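PDB 3A72: Exo-arabinanase from Penicillium chrysogenum, which probably hydrolyses alpha-1,5-linked arabinan from the chain end, as an exo-acting arabinanase that binds arabinobiose in a glycan pocket. Local coordinates for residues Tyr165-Asp170 against Gly175-His180; Val196-Tyr201 against Tyr238-Ser243; Asn28-Asn33 against Leu321-Gly326; Val271-Pro274 against Gly280-Ile283. All blocks are in the same frame, centred on the assembly; numbering follows the deposited sequence.

Contact 1: Tyr165-Asp170 against Gly175-His180; sequences YSDQRD and GQTMVH. With AHR (alpha-L-arabinofuranose), chain B.
Asp167, which pairs through its backbone with Thr177, has its OD1 gripped by two donors. Arg169 N reaches Asp167 OD1 at 2.9 Å and Arg169 NE reaches it at 2.8 Å, from opposite faces of the carboxylate. The first bond makes an Asx turn. The second belongs to a side-on salt bridge, in which Arg169 NH2 also meets Asp167 OD2 at 3.0 Å, almost straight. The carboxylate is thus fixed in rotation beside Val179 CG1. Val179 CG2 sits over one face of the Tyr165 ring, 3.5 Å from its centroid and displaced toward CE1 and CZ, a CH-pi contact. With chi1 at 59°, Tyr165 CG lies between the backbone N and the carbonyl carbon, which lays the ring face against that methyl. Tyr165 OH bonds to Gln181.

The backbones form an antiparallel hairpin, the second and third strands of one blade of a six-bladed beta-propeller. Tyr165 N bonds to Val179 O at 2.9 Å, and Asp167 N to Thr177 O at 2.8 Å. Ser166 and Met178 lie on the other face. Ser166 OG bonds to Glu151, which itself binds the alpha-L-arabinofuranose. Ser166, Gln168 and Gln176 line this glycan pocket, and the Gln176 side chain ends next to the sugar's O2 and O3.

Contact 2: Val196-Tyr201 against Tyr238-Ser243; sequences VTYPTY and YYRLSS
Arg240 and Tyr198 are joined by a hydrogen bond from Arg240 NH2 to Tyr198 OH, 3.1 Å long with an angle of 160° at the hydrogen. The hydroxyl lies in the plane of the guanidinium, at its edge. The two side chains come from opposite directions, and the ring plane stands 83° from the guanidinium plane. Tyr198 OH also bonds to Tyr222 OH, which in turn takes a bond from Arg240 NE. The two tyrosine hydroxyls and the guanidinium therefore form a small closed network.

Water adds a second polar link. One molecule accepts from Arg240 NH1 at 3.0 Å and from Thr197 N at 3.1 Å. It ties the other terminal nitrogen of the arginine to the backbone of 196-201.

The apolar contact is made by Val196. Its CG2 rests over one face of the guanidinium, 3.9 Å from Arg240 CZ, while Val196 CG1 lies 3.7 Å from Arg240 NH2. The arginine reaches this far because its chain is extended from CG to NE.

Val196 ends strand 193-196, the fourth strand of one propeller blade, and Tyr198 lies in the loop that leads to the next blade. Arg240 comes from strand 237-242, the third strand of that next blade. Strand 218-225, which pairs with 237-242, packs Tyr220 and Tyr222 on Val196, and its Tyr224 ring is stacked on Tyr198.

Contact 3: Asn28-Asn33 against Leu321-Gly326; sequences NEQLPN and LSEDGG
Gln30 meets the segment 321-326 with both ends of its amide. Its OE1 accepts from Ser322 N at 2.8 Å, in the carbonyl plane and on a lone pair. Ser322 OG is a further, weak neighbour of Gln30 OE1 at 3.3 Å, and its proton may go elsewhere. Gln30 NE2 donates to Glu323 OE1 at 2.9 Å. The carboxylate uses its syn lone pair, and the bond lies close to the amide plane. Gln30 NE2 also bonds to Gly34 O, so the amide is held at both its oxygen and its nitrogen. Gln30 gets there with CG anti to the backbone N, chi1 -178°, and an extended chain. Leu321 CD2 packs against the amide, 3.9 Å from Gln30 CD.

The contact bridges two neighbouring blades of the six-bladed propeller. Gln30 ends strand 23-30, the first strand of its sheet. Leu321 follows strand 317-320, which holds an edge of the blade that the N-terminal strand 6-10 completes.

Next to Gln30, Glu29 OE2 accepts from Gln30 N at 2.8 Å through its anti lone pair. The same oxygen forms a salt bridge with Arg319, and Glu29 OE1 accepts from Ser87 N. A water links the two segments on another side. It donates to Leu31 O at 3.0 Å and is bonded to Ser322 OG at 2.6 Å.

Contact 4: Val271-Pro274 against Gly280-Ile283; sequences VWTP and GTII
Val271 and Ile283 pair tightly across the two strands. Val271 N bonds to Ile283 O at 3.0 Å, and Ile283 N returns a bond to Val271 O at 2.9 Å. Val271 CG2 lies 3.9 Å from Ile283 CB. On the same face Thr273 and Thr281 run side by side, with Thr273 CG2 3.9 Å from Thr281 CB. This face is packed against other parts of the fold: Leu318 and Val320 of strand 317-320 lie on Val271, and Leu351 lies on Thr273 and Ile283. The buried hydroxyls have partners: Thr281 OG1 bonds to Tyr275 O, and Thr273 OG1 to Gly326 O and Tyr275 N.

The segments form an antiparallel beta hairpin, the first two strands of a propeller blade.

The other face is looser. Partly exposed Trp272 shares it with Ile282, and Trp272 CD1 is 4.1 Å from Ile282 CG1. With chi1 at 176°, the indole runs along the strand toward the turn. Its NE1 lies 3.6 Å from Gly280 CA and bonds to Asn279 O. Gly280, with a positive phi, also brings its CA to 3.1 Å from Thr273 O. Pro274, at the turn end, is exposed to solvent.

All four contacts belong to one six-bladed beta-propeller. Contacts 1 and 4 are hairpins within single blades, whereas contacts 2 and 3 join neighbouring blades. Contact 3 spans most of the chain, and contacts 1, 2 and 4 follow one another in that span. Contacts 1 and 2 have centres 12 Å apart and touch, as strand 177-183 pairs with strand 193-196. Contacts 3 and 4 lie 14 Å apart, centre to centre, and touch between Gly326 and Thr273. Contacts 1 and 3 sit on opposite sides of the chain's centre, their centres about 31 Å apart. Contact 1 supplies glycan-pocket residues, while contact 3 joins the blade of strand 23-30 to the one strand 6-10 completes.

Contact 1: Tyr165-Asp170 against Gly175-His180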
loop_
_atom_site.group_PDB
_atom_site.type_symbol
_atom_site.label_atom_id
_atom_site.label_comp_id
_atom_site.label_asym_id
_atom_site.label_seq_id
_atom_site.Cartn_x
_atom_site.Cartn_y
_atom_site.Cartn_z
ATOM N N TYR A 165 -8.025 0.040 6.038
ATOM C CA TYR A 165 -8.071 1.337 5.332
ATOM C C TYR A 165 -8.133 2.435 6.361
ATOM O O TYR A 165 -8.319 2.227 7.559
ATOM C CB TYR A 165 -9.201 1.390 4.304
ATOM C CG TYR A 165 -10.603 1.179 4.834
ATOM C CD1 TYR A 165 -11.393 2.268 5.173
ATOM C CD2 TYR A 165 -11.161 -0.086 4.987
ATOM C CE1 TYR A 165 -12.675 2.081 5.646
ATOM C CE2 TYR A 165 -12.432 -0.268 5.436
ATOM C CZ TYR A 165 -13.190 0.807 5.771
ATOM O OH TYR A 165 -14.467 0.618 6.265
ATOM N N SER A 166 -7.911 3.675 5.873
ATOM C CA SER A 166 -8.007 4.869 6.671
ATOM C C SER A 166 -9.423 5.446 6.590
ATOM O O SER A 166 -10.014 5.419 5.500
ATOM C CB SER A 166 -7.007 5.916 6.220
ATOM O OG SER A 166 -5.696 5.388 6.138
ATOM N N ASP A 167 -9.938 5.965 7.698
ATOM C CA ASP A 167 -11.345 6.309 7.795
ATOM C C ASP A 167 -11.517 7.646 8.467
ATOM O O ASP A 167 -11.053 7.815 9.612
ATOM C CB ASP A 167 -12.063 5.221 8.578
ATOM C CG ASP A 167 -13.554 5.265 8.556
ATOM O OD1 ASP A 167 -14.119 6.165 7.874
ATOM O OD2 ASP A 167 -14.189 4.385 9.176
ATOM N N GLN A 168 -12.187 8.595 7.841
ATOM C CA GLN A 168 -12.550 9.841 8.441
ATOM C C GLN A 168 -14.043 9.919 8.815
ATOM O O GLN A 168 -14.508 10.982 9.266
ATOM C CB GLN A 168 -12.194 11.030 7.542
ATOM C CG GLN A 168 -10.675 11.239 7.411
ATOM C CD GLN A 168 -10.313 12.521 6.735
ATOM O OE1 GLN A 168 -10.916 13.637 7.029
ATOM N NE2 GLN A 168 -9.344 12.538 5.954
ATOM N N ARG A 169 -14.797 8.835 8.676
ATOM C CA ARG A 169 -16.231 8.933 8.866
ATOM C C ARG A 169 -16.646 9.160 10.328
ATOM O O ARG A 169 -17.721 9.710 10.568
ATOM C CB ARG A 169 -16.948 7.709 8.293
ATOM C CG ARG A 169 -16.908 7.627 6.809
ATOM C CD ARG A 169 -17.356 6.317 6.195
ATOM N NE ARG A 169 -16.516 5.243 6.719
ATOM C CZ ARG A 169 -16.648 3.973 6.409
ATOM N NH1 ARG A 169 -17.488 3.542 5.495
ATOM N NH2 ARG A 169 -15.912 3.159 7.107
ATOM N N ASP A 170 -15.823 8.769 11.297
ATOM C CA ASP A 170 -16.176 9.067 12.702
ATOM C C ASP A 170 -15.662 10.452 13.107
ATOM O O ASP A 170 -14.894 10.618 14.053
ATOM C CB ASP A 170 -15.656 7.989 13.589
ATOM C CG ASP A 170 -16.262 7.895 15.002
ATOM O OD1 ASP A 170 -17.207 8.681 15.222
ATOM O OD2 ASP A 170 -15.712 6.999 15.743
ATOM N N GLY A 175 -9.997 13.066 13.972
ATOM C CA GLY A 175 -9.648 13.581 12.681
ATOM C C GLY A 175 -9.615 12.475 11.641
ATOM O O GLY A 175 -10.127 12.615 10.519
ATOM N N GLN A 176 -8.937 11.369 11.973
ATOM C CA GLN A 176 -8.872 10.170 11.147
ATOM C C GLN A 176 -8.598 8.988 12.065
ATOM O O GLN A 176 -7.911 9.142 13.075
ATOM C CB GLN A 176 -7.849 10.292 10.027
ATOM C CG GLN A 176 -7.880 9.156 9.012
ATOM C CD GLN A 176 -6.940 9.405 7.858
ATOM O OE1 GLN A 176 -5.695 9.084 8.003
ATOM N NE2 GLN A 176 -7.399 9.907 6.801
ATOM N N THR A 177 -9.062 7.814 11.669
ATOM C CA THR A 177 -8.714 6.537 12.283
ATOM C C THR A 177 -8.247 5.585 11.227
ATOM O O THR A 177 -8.320 5.865 10.017
ATOM C CB THR A 177 -9.911 5.922 13.044
ATOM O OG1 THR A 177 -10.855 5.515 12.068
ATOM C CG2 THR A 177 -10.485 6.922 14.038
ATOM N N MET A 178 -7.807 4.381 11.630
ATOM C CA MET A 178 -7.676 3.285 10.682
ATOM C C MET A 178 -8.534 2.119 11.186
ATOM O O MET A 178 -8.666 1.889 12.414
ATOM C CB MET A 178 -6.247 2.834 10.488
ATOM C CG MET A 178 -5.398 3.948 9.858
ATOM S SD MET A 178 -3.639 3.562 9.772
ATOM C CE MET A 178 -3.314 3.355 11.508
ATOM N N VAL A 179 -9.119 1.425 10.266
ATOM C CA VAL A 179 -10.157 0.412 10.468
ATOM C C VAL A 179 -9.933 -0.759 9.556
ATOM O O VAL A 179 -9.092 -0.733 8.629
ATOM C CB VAL A 179 -11.559 1.027 10.217
ATOM C CG1 VAL A 179 -11.780 2.279 11.048
ATOM C CG2 VAL A 179 -11.769 1.306 8.761
ATOM N N HIS A 180 -10.778 -1.783 9.710
ATOM C CA HIS A 180 -10.856 -2.815 8.697
ATOM C C HIS A 180 -12.284 -3.361 8.613
ATOM O O HIS A 180 -13.095 -3.198 9.530
ATOM C CB HIS A 180 -9.849 -4.006 8.894
ATOM C CG HIS A 180 -10.162 -4.817 10.096
ATOM N ND1 HIS A 180 -10.991 -5.874 10.276
ATOM C CD2 HIS A 180 -9.564 -4.608 11.286
ATOM C CE1 HIS A 180 -10.899 -6.273 11.583
ATOM N NE2 HIS A 180 -10.017 -5.485 12.200
HETATM O O5 AHR B . -4.406 12.311 0.875
HETATM C C5 AHR B . -5.044 11.345 1.772
HETATM C C4 AHR B . -4.319 11.377 3.087
HETATM O O4 AHR B . -3.013 10.819 2.890
HETATM C C3 AHR B . -4.985 10.511 4.150
HETATM O O3 AHR B . -5.957 11.290 4.870
HETATM C C2 AHR B . -3.782 10.101 5.035
HETATM O O2 AHR B . -3.925 8.806 5.615
HETATM C C1 AHR B . -2.573 10.206 4.107
HETATM O O1 AHR B . -1.589 11.128 4.657
#

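Contact 2: Val196-Tyr201 against Tyr238-Ser243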
loop_
_atom_site.group_PDB
_atom_site.type_symbol
_atom_site.label_atom_id
_atom_site.label_comp_id
_atom_site.label_asym_id
_atom_site.label_seq_id
_atom_site.Cartn_x
_atom_site.Cartn_y
_atom_site.Cartn_z
ATOM N N VAL A 196 -7.006 1.601 14.910
ATOM C CA VAL A 196 -6.125 2.595 15.479
ATOM C C VAL A 196 -6.927 3.897 15.653
ATOM O O VAL A 196 -7.350 4.510 14.654
ATOM C CB VAL A 196 -4.857 2.827 14.656
ATOM C CG1 VAL A 196 -4.029 3.943 15.289
ATOM C CG2 VAL A 196 -4.050 1.549 14.525
ATOM N N THR A 197 -7.143 4.276 16.903
ATOM C CA THR A 197 -7.770 5.523 17.291
ATOM C C THR A 197 -6.946 6.161 18.390
ATOM O O THR A 197 -6.324 5.449 19.194
ATOM C CB THR A 197 -9.215 5.346 17.778
ATOM O OG1 THR A 197 -9.214 4.736 19.034
ATOM C CG2 THR A 197 -10.055 4.478 16.836
ATOM N N TYR A 198 -6.988 7.483 18.440
ATOM C CA TYR A 198 -6.273 8.264 19.496
ATOM C C TYR A 198 -7.219 9.295 20.081
ATOM O O TYR A 198 -8.117 9.813 19.408
ATOM C CB TYR A 198 -4.997 8.933 18.901
ATOM C CG TYR A 198 -3.925 7.926 18.616
ATOM C CD1 TYR A 198 -3.199 7.362 19.664
ATOM C CD2 TYR A 198 -3.611 7.472 17.346
ATOM C CE1 TYR A 198 -2.230 6.411 19.449
ATOM C CE2 TYR A 198 -2.650 6.537 17.126
ATOM C CZ TYR A 198 -1.942 6.022 18.173
ATOM O OH TYR A 198 -0.986 5.068 17.913
ATOM N N PRO A 199 -6.980 9.636 21.356
ATOM C CA PRO A 199 -7.899 10.538 22.055
ATOM C C PRO A 199 -7.705 11.998 21.830
ATOM O O PRO A 199 -8.430 12.776 22.428
ATOM C CB PRO A 199 -7.619 10.172 23.524
ATOM C CG PRO A 199 -6.169 9.762 23.524
ATOM C CD PRO A 199 -6.000 9.005 22.256
ATOM N N THR A 200 -6.742 12.421 21.002
ATOM C CA THR A 200 -6.606 13.800 20.604
ATOM C C THR A 200 -7.203 13.989 19.241
ATOM O O THR A 200 -6.800 13.296 18.297
ATOM C CB THR A 200 -5.142 14.198 20.582
ATOM O OG1 THR A 200 -4.538 13.871 21.824
ATOM C CG2 THR A 200 -4.964 15.684 20.319
ATOM N N TYR A 201 -8.180 14.905 19.088
ATOM C CA TYR A 201 -8.904 15.037 17.834
ATOM C C TYR A 201 -8.013 15.250 16.616
ATOM O O TYR A 201 -8.246 14.693 15.543
ATOM C CB TYR A 201 -9.939 16.180 17.983
ATOM C CG TYR A 201 -10.702 16.390 16.654
ATOM C CD1 TYR A 201 -11.740 15.531 16.331
ATOM C CD2 TYR A 201 -10.317 17.412 15.775
ATOM C CE1 TYR A 201 -12.405 15.719 15.123
ATOM C CE2 TYR A 201 -10.991 17.571 14.574
ATOM C CZ TYR A 201 -12.030 16.736 14.260
ATOM O OH TYR A 201 -12.699 16.899 13.056
ATOM N N TYR A 238 5.009 4.434 12.996
ATOM C CA TYR A 238 4.686 3.607 14.162
ATOM C C TYR A 238 4.285 2.241 13.681
ATOM O O TYR A 238 3.824 2.063 12.551
ATOM C CB TYR A 238 3.499 4.211 14.972
ATOM C CG TYR A 238 3.890 5.242 15.991
ATOM C CD1 TYR A 238 4.470 6.449 15.647
ATOM C CD2 TYR A 238 3.669 4.996 17.337
ATOM C CE1 TYR A 238 4.813 7.358 16.625
ATOM C CE2 TYR A 238 4.009 5.918 18.347
ATOM C CZ TYR A 238 4.589 7.097 17.976
ATOM O OH TYR A 238 4.935 8.046 18.902
ATOM N N TYR A 239 4.423 1.234 14.560
ATOM C CA TYR A 239 3.894 -0.076 14.269
ATOM C C TYR A 239 3.264 -0.671 15.510
ATOM O O TYR A 239 3.508 -0.297 16.653
ATOM C CB TYR A 239 4.943 -0.977 13.716
ATOM C CG TYR A 239 6.290 -1.147 14.387
ATOM C CD1 TYR A 239 6.518 -2.156 15.320
ATOM C CD2 TYR A 239 7.333 -0.323 14.049
ATOM C CE1 TYR A 239 7.769 -2.318 15.913
ATOM C CE2 TYR A 239 8.583 -0.518 14.606
ATOM C CZ TYR A 239 8.807 -1.497 15.524
ATOM O OH TYR A 239 10.098 -1.664 16.002
ATOM N N ARG A 240 2.391 -1.634 15.224
ATOM C CA ARG A 240 1.737 -2.490 16.220
ATOM C C ARG A 240 1.992 -3.926 15.810
ATOM O O ARG A 240 2.058 -4.268 14.642
ATOM C CB ARG A 240 0.256 -2.184 16.293
ATOM C CG ARG A 240 -0.027 -0.863 16.969
ATOM C CD ARG A 240 -1.447 -0.422 16.861
ATOM N NE ARG A 240 -1.661 0.920 17.409
ATOM C CZ ARG A 240 -2.683 1.300 18.147
ATOM N NH1 ARG A 240 -3.660 0.486 18.505
ATOM N NH2 ARG A 240 -2.758 2.578 18.495
ATOM N N LEU A 241 2.126 -4.782 16.841
ATOM C CA LEU A 241 2.372 -6.196 16.653
ATOM C C LEU A 241 1.250 -7.004 17.264
ATOM O O LEU A 241 0.916 -6.799 18.458
ATOM C CB LEU A 241 3.715 -6.549 17.314
ATOM C CG LEU A 241 4.918 -5.991 16.512
ATOM C CD1 LEU A 241 6.085 -5.635 17.367
ATOM C CD2 LEU A 241 5.257 -6.988 15.383
ATOM N N SER A 242 0.695 -7.928 16.496
ATOM C CA SER A 242 -0.402 -8.788 16.961
ATOM C C SER A 242 -0.337 -10.101 16.258
ATOM O O SER A 242 -0.065 -10.115 15.045
ATOM C CB SER A 242 -1.746 -8.163 16.662
ATOM O OG SER A 242 -2.776 -8.994 17.112
ATOM N N SER A 243 -0.645 -11.210 16.942
ATOM C CA SER A 243 -0.737 -12.517 16.272
ATOM C C SER A 243 -2.103 -12.793 15.735
ATOM O O SER A 243 -2.360 -13.842 15.141
ATOM C CB SER A 243 -0.315 -13.618 17.244
ATOM O OG SER A 243 1.111 -13.453 17.426
HETATM O O HOH W 1 -6.199 2.098 18.921
#

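Contact 3: Asn28-Asn33 against Leu321-Gly326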
loop_
_atom_site.group_PDB
_atom_site.type_symbol
_atom_site.label_atom_id
_atom_site.label_comp_id
_atom_site.label_asym_id
_atom_site.label_seq_id
_atom_site.Cartn_x
_atom_site.Cartn_y
_atom_site.Cartn_z
ATOM N N ASN A 28 2.148 -2.938 -6.448
ATOM C CA ASN A 28 2.571 -4.013 -7.311
ATOM C C ASN A 28 2.153 -5.353 -6.702
ATOM O O ASN A 28 1.726 -5.441 -5.544
ATOM C CB ASN A 28 4.067 -3.897 -7.609
ATOM C CG ASN A 28 4.846 -3.880 -6.343
ATOM O OD1 ASN A 28 4.818 -4.789 -5.513
ATOM N ND2 ASN A 28 5.589 -2.867 -6.059
ATOM N N GLU A 29 2.298 -6.389 -7.492
ATOM C CA GLU A 29 2.079 -7.760 -7.037
ATOM C C GLU A 29 3.013 -8.674 -7.817
ATOM O O GLU A 29 3.353 -8.377 -8.953
ATOM C CB GLU A 29 0.615 -8.190 -7.186
ATOM C CG GLU A 29 0.210 -9.563 -6.706
ATOM C CD GLU A 29 0.499 -9.793 -5.243
ATOM O OE1 GLU A 29 -0.379 -9.982 -4.345
ATOM O OE2 GLU A 29 1.712 -9.910 -4.974
ATOM N N GLN A 30 3.390 -9.789 -7.219
ATOM C CA GLN A 30 4.089 -10.861 -7.911
ATOM C C GLN A 30 3.121 -12.055 -7.940
ATOM O O GLN A 30 2.633 -12.497 -6.913
ATOM C CB GLN A 30 5.405 -11.248 -7.235
ATOM C CG GLN A 30 6.086 -12.325 -8.044
ATOM C CD GLN A 30 7.430 -12.718 -7.494
ATOM O OE1 GLN A 30 7.649 -12.847 -6.279
ATOM N NE2 GLN A 30 8.404 -12.917 -8.390
ATOM N N LEU A 31 2.855 -12.541 -9.137
ATOM C CA LEU A 31 1.980 -13.685 -9.321
ATOM C C LEU A 31 2.760 -14.957 -9.002
ATOM O O LEU A 31 4.003 -14.968 -8.988
ATOM C CB LEU A 31 1.447 -13.707 -10.743
ATOM C CG LEU A 31 0.727 -12.456 -11.189
ATOM C CD1 LEU A 31 0.062 -12.749 -12.530
ATOM C CD2 LEU A 31 -0.304 -11.964 -10.179
ATOM N N PRO A 32 2.096 -16.066 -8.714
ATOM C CA PRO A 32 2.834 -17.312 -8.351
ATOM C C PRO A 32 3.874 -17.748 -9.388
ATOM O O PRO A 32 4.921 -18.262 -8.934
ATOM C CB PRO A 32 1.706 -18.347 -8.200
ATOM C CG PRO A 32 0.593 -17.477 -7.617
ATOM C CD PRO A 32 0.655 -16.207 -8.449
ATOM N N ASN A 33 3.651 -17.468 -10.686
ATOM C CA ASN A 33 4.652 -17.842 -11.698
ATOM C C ASN A 33 5.852 -16.935 -11.731
ATOM O O ASN A 33 6.786 -17.191 -12.503
ATOM C CB ASN A 33 4.029 -17.904 -13.089
ATOM C CG ASN A 33 3.687 -16.602 -13.702
ATOM O OD1 ASN A 33 3.791 -15.551 -13.044
ATOM N ND2 ASN A 33 3.363 -16.628 -15.000
ATOM N N LEU A 321 10.594 -10.466 -3.718
ATOM C CA LEU A 321 10.257 -11.464 -4.723
ATOM C C LEU A 321 10.511 -12.855 -4.187
ATOM O O LEU A 321 11.330 -13.073 -3.300
ATOM C CB LEU A 321 11.078 -11.205 -5.986
ATOM C CG LEU A 321 10.874 -9.825 -6.625
ATOM C CD1 LEU A 321 11.680 -9.782 -7.915
ATOM C CD2 LEU A 321 9.431 -9.485 -6.848
ATOM N N SER A 322 9.779 -13.840 -4.721
ATOM C CA SER A 322 9.870 -15.194 -4.220
ATOM C C SER A 322 11.166 -15.905 -4.601
ATOM O O SER A 322 11.603 -16.838 -3.890
ATOM C CB SER A 322 8.687 -15.997 -4.719
ATOM O OG SER A 322 8.599 -16.006 -6.102
ATOM N N GLU A 323 11.767 -15.488 -5.672
ATOM C CA GLU A 323 12.887 -16.221 -6.262
ATOM C C GLU A 323 14.009 -16.414 -5.274
ATOM O O GLU A 323 14.345 -15.543 -4.472
ATOM C CB GLU A 323 13.395 -15.567 -7.511
ATOM C CG GLU A 323 12.502 -15.754 -8.725
ATOM C CD GLU A 323 11.282 -14.945 -8.820
ATOM O OE1 GLU A 323 11.036 -14.025 -8.027
ATOM O OE2 GLU A 323 10.435 -15.330 -9.747
ATOM N N ASP A 324 14.627 -17.584 -5.362
ATOM C CA ASP A 324 15.797 -17.884 -4.526
ATOM C C ASP A 324 15.418 -17.743 -3.052
ATOM O O ASP A 324 16.268 -17.437 -2.228
ATOM C CB ASP A 324 17.000 -17.046 -4.905
ATOM C CG ASP A 324 17.491 -17.278 -6.283
ATOM O OD1 ASP A 324 17.155 -18.237 -6.966
ATOM O OD2 ASP A 324 18.300 -16.409 -6.719
ATOM N N GLY A 325 14.169 -17.998 -2.676
ATOM C CA GLY A 325 13.767 -17.942 -1.281
ATOM C C GLY A 325 13.744 -16.552 -0.690
ATOM O O GLY A 325 14.043 -16.378 0.506
ATOM N N GLY A 326 13.428 -15.542 -1.481
ATOM C CA GLY A 326 13.290 -14.171 -0.969
ATOM C C GLY A 326 14.513 -13.296 -1.095
ATOM O O GLY A 326 14.679 -12.349 -0.353
HETATM O O HOH W 2 6.293 -15.970 -7.356
#

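Contact 4: Val271-Pro274 against Gly280-Ile283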
loop_
_atom_site.group_PDB
_atom_site.type_symbol
_atom_site.label_atom_id
_atom_site.label_comp_id
_atom_site.label_asym_id
_atom_site.label_seq_id
_atom_site.Cartn_x
_atom_site.Cartn_y
_atom_site.Cartn_z
ATOM N N VAL A 271 7.739 -5.026 4.395
ATOM C CA VAL A 271 7.823 -6.384 3.870
ATOM C C VAL A 271 8.779 -7.187 4.778
ATOM O O VAL A 271 9.478 -6.613 5.600
ATOM C CB VAL A 271 8.308 -6.410 2.400
ATOM C CG1 VAL A 271 7.284 -5.766 1.509
ATOM C CG2 VAL A 271 9.686 -5.788 2.252
ATOM N N TRP A 272 8.794 -8.481 4.562
ATOM C CA TRP A 272 9.681 -9.389 5.278
ATOM C C TRP A 272 10.309 -10.374 4.286
ATOM O O TRP A 272 9.634 -10.900 3.435
ATOM C CB TRP A 272 8.927 -10.117 6.412
ATOM C CG TRP A 272 9.804 -11.130 7.105
ATOM C CD1 TRP A 272 10.618 -10.932 8.147
ATOM C CD2 TRP A 272 9.943 -12.516 6.760
ATOM N NE1 TRP A 272 11.279 -12.082 8.503
ATOM C CE2 TRP A 272 10.871 -13.085 7.652
ATOM C CE3 TRP A 272 9.363 -13.331 5.784
ATOM C CZ2 TRP A 272 11.250 -14.414 7.612
ATOM C CZ3 TRP A 272 9.730 -14.669 5.721
ATOM C CH2 TRP A 272 10.645 -15.182 6.628
ATOM N N THR A 273 11.627 -10.607 4.487
ATOM C CA THR A 273 12.347 -11.643 3.725
ATOM C C THR A 273 12.943 -12.653 4.699
ATOM O O THR A 273 13.408 -12.271 5.763
ATOM C CB THR A 273 13.484 -11.027 2.897
ATOM O OG1 THR A 273 14.204 -12.108 2.276
ATOM C CG2 THR A 273 14.432 -10.191 3.704
ATOM N N PRO A 274 13.061 -13.928 4.282
ATOM C CA PRO A 274 13.887 -14.842 5.057
ATOM C C PRO A 274 15.354 -14.507 5.115
ATOM O O PRO A 274 16.056 -15.027 5.982
ATOM C CB PRO A 274 13.697 -16.202 4.271
ATOM C CG PRO A 274 12.466 -16.012 3.449
ATOM C CD PRO A 274 12.395 -14.582 3.125
ATOM N N GLY A 280 14.957 -13.684 9.607
ATOM C CA GLY A 280 14.815 -12.868 8.427
ATOM C C GLY A 280 14.958 -11.400 8.772
ATOM O O GLY A 280 15.471 -11.015 9.789
ATOM N N THR A 281 14.452 -10.571 7.851
ATOM C CA THR A 281 14.582 -9.132 7.922
ATOM C C THR A 281 13.260 -8.480 7.541
ATOM O O THR A 281 12.745 -8.737 6.462
ATOM C CB THR A 281 15.710 -8.639 7.001
ATOM O OG1 THR A 281 16.928 -9.369 7.280
ATOM C CG2 THR A 281 16.024 -7.186 7.227
ATOM N N ILE A 282 12.795 -7.586 8.396
ATOM C CA ILE A 282 11.707 -6.664 8.041
ATOM C C ILE A 282 12.352 -5.473 7.364
ATOM O O ILE A 282 13.368 -4.945 7.858
ATOM C CB ILE A 282 10.882 -6.213 9.265
ATOM C CG1 ILE A 282 10.415 -7.369 10.129
ATOM C CG2 ILE A 282 9.695 -5.350 8.802
ATOM C CD1 ILE A 282 9.820 -6.935 11.453
ATOM N N ILE A 283 11.780 -5.024 6.253
ATOM C CA ILE A 283 12.303 -3.889 5.474
ATOM C C ILE A 283 11.180 -2.881 5.354
ATOM O O ILE A 283 10.053 -3.237 4.942
ATOM C CB ILE A 283 12.821 -4.354 4.129
ATOM C CG1 ILE A 283 13.805 -5.506 4.268
ATOM C CG2 ILE A 283 13.453 -3.149 3.380
ATOM C CD1 ILE A 283 14.256 -6.069 2.933
#